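Local coordinates for protein iron transport multicopper oxidase FET3 (Saccharomyces cerevisiae, PDB 1ZPU) that oxidises ferrous to ferric iron with dioxygen, using four copper ions, and so supplies the ferric permease FTR1 in high-affinity iron uptake, at residues Asp357-Asn360 with Ile364-Ser367. Numbering follows the deposited sequence.
Sequences DQAN and IYGS. With NAG (2-acetamido-2-deoxy-beta-D-glucopyranose), chain B.
Ile-364 and Tyr-365 reach back to Gln-358 and Ala-359 within one loop of the third plastocyanin-like (cupredoxin) domain, between helix 348-352 and strand 371-374. Ile-364 lies in a short 3-10 turn. With chi1 at 66°, its CG1 is flanked by both backbone branches, and CD1 extends to the backbone O of Gln-358 at 3.8 Å. This is van der Waals contact, and Ile-364 also packs on Thr-351 of helix 348-352. CG1 of the same side chain lies over one face of the Tyr-365 ring, offset toward the rim and 3.6 Å above its plane.

Tyr-365 follows. Its CG is anti to the carbonyl carbon and beside the backbone N, chi1 -60°, which carries the ring past Ile-364 and brings OH to the backbone of Ala-359, where CB is 3.6 Å from that OH. Asn-360, directly after Ala-359, carries an N-linked NAG on ND2, and its CB points away from segment 364-367. Tyr-365 is buried, while Asn-360 is partly exposed. Val-352, Pro-481 and Ile-373 help enclose the ring, tying the loop to two helices and a strand. A phenylalanine here would probably leave the carbonyl of Ala-359 without its hydroxyl partner. Tyr-365 OH donates to Ala-359 O at 2.8 Å, on a lone pair in the carbonyl plane, with a C=O...OH angle of 118°.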
loop_
_atom_site.group_PDB
_atom_site.type_symbol
_atom_site.label_atom_id
_atom_site.label_comp_id
_atom_site.label_asym_id
_atom_site.label_seq_id
_atom_site.Cartn_x
_atom_site.Cartn_y
_atom_site.Cartn_z
ATOM N N ASP A 357 23.931 -17.225 -14.216
ATOM C CA ASP A 357 23.099 -18.414 -14.347
ATOM C C ASP A 357 22.689 -19.024 -13.006
ATOM O O ASP A 357 21.972 -20.023 -12.966
ATOM C CB ASP A 357 23.774 -19.437 -15.265
ATOM C CG ASP A 357 23.824 -18.964 -16.716
ATOM O OD1 ASP A 357 24.697 -19.444 -17.483
ATOM O OD2 ASP A 357 22.986 -18.101 -17.087
ATOM N N GLN A 358 23.120 -18.400 -11.913
ATOM C CA GLN A 358 22.820 -18.884 -10.568
ATOM C C GLN A 358 21.597 -18.180 -9.967
ATOM O O GLN A 358 21.254 -18.371 -8.792
ATOM C CB GLN A 358 24.029 -18.674 -9.660
ATOM C CG GLN A 358 25.204 -19.566 -9.957
ATOM C CD GLN A 358 25.959 -19.945 -8.700
ATOM O OE1 GLN A 358 27.115 -19.562 -8.517
ATOM N NE2 GLN A 358 25.298 -20.695 -7.819
ATOM N N ALA A 359 20.942 -17.367 -10.784
ATOM C CA ALA A 359 19.792 -16.590 -10.359
ATOM C C ALA A 359 18.560 -17.442 -10.038
ATOM O O ALA A 359 17.627 -16.960 -9.407
ATOM C CB ALA A 359 19.466 -15.558 -11.424
ATOM N N ASN A 360 18.560 -18.696 -10.477
ATOM C CA ASN A 360 17.444 -19.606 -10.234
ATOM C C ASN A 360 17.559 -20.332 -8.899
ATOM O O ASN A 360 16.595 -20.947 -8.433
ATOM C CB ASN A 360 17.310 -20.630 -11.369
ATOM C CG ASN A 360 15.978 -21.378 -11.330
ATOM O OD1 ASN A 360 14.965 -20.836 -10.873
ATOM N ND2 ASN A 360 15.981 -22.630 -11.815
ATOM N N ILE A 364 20.904 -18.045 -2.823
ATOM C CA ILE A 364 21.778 -16.875 -2.967
ATOM C C ILE A 364 21.126 -15.568 -2.557
ATOM O O ILE A 364 21.815 -14.559 -2.374
ATOM C CB ILE A 364 22.334 -16.701 -4.403
ATOM C CG1 ILE A 364 21.210 -16.389 -5.392
ATOM C CG2 ILE A 364 23.134 -17.929 -4.822
ATOM C CD1 ILE A 364 21.598 -15.411 -6.474
ATOM N N TYR A 365 19.803 -15.577 -2.424
ATOM C CA TYR A 365 19.087 -14.367 -2.058
ATOM C C TYR A 365 18.945 -14.207 -0.548
ATOM O O TYR A 365 18.443 -13.183 -0.078
ATOM C CB TYR A 365 17.722 -14.319 -2.733
ATOM C CG TYR A 365 17.783 -14.332 -4.236
ATOM C CD1 TYR A 365 17.641 -15.522 -4.937
ATOM C CD2 TYR A 365 17.976 -13.153 -4.961
ATOM C CE1 TYR A 365 17.691 -15.544 -6.314
ATOM C CE2 TYR A 365 18.021 -13.168 -6.341
ATOM C CZ TYR A 365 17.878 -14.367 -7.009
ATOM O OH TYR A 365 17.919 -14.416 -8.379
ATOM N N GLY A 366 19.387 -15.214 0.205
ATOM C CA GLY A 366 19.391 -15.150 1.662
ATOM C C GLY A 366 18.334 -16.004 2.325
ATOM O O GLY A 366 17.328 -16.371 1.705
ATOM N N SER A 367 18.566 -16.311 3.598
ATOM C CA SER A 367 17.667 -17.141 4.392
ATOM C C SER A 367 16.679 -16.305 5.210
ATOM O O SER A 367 15.595 -16.784 5.560
ATOM C CB SER A 367 18.478 -18.019 5.335
ATOM O OG SER A 367 19.395 -17.228 6.065
HETATM C C1 NAG B . 14.688 -23.286 -11.698
HETATM C C2 NAG B . 14.440 -24.671 -11.084
HETATM C C3 NAG B . 14.271 -25.828 -12.098
HETATM C C4 NAG B . 14.290 -25.475 -13.603
HETATM C C5 NAG B . 14.498 -23.978 -13.908
HETATM C C6 NAG B . 13.939 -23.543 -15.261
HETATM C C7 NAG B . 15.616 -24.760 -8.903
HETATM C C8 NAG B . 17.004 -24.694 -8.321
HETATM N N2 NAG B . 15.554 -25.012 -10.211
HETATM O O3 NAG B . 13.095 -26.566 -11.808
HETATM O O4 NAG B . 15.301 -26.248 -14.232
HETATM O O5 NAG B . 13.931 -23.177 -12.887
HETATM O O6 NAG B . 14.623 -22.358 -15.666
HETATM O O7 NAG B . 14.625 -24.598 -8.185
#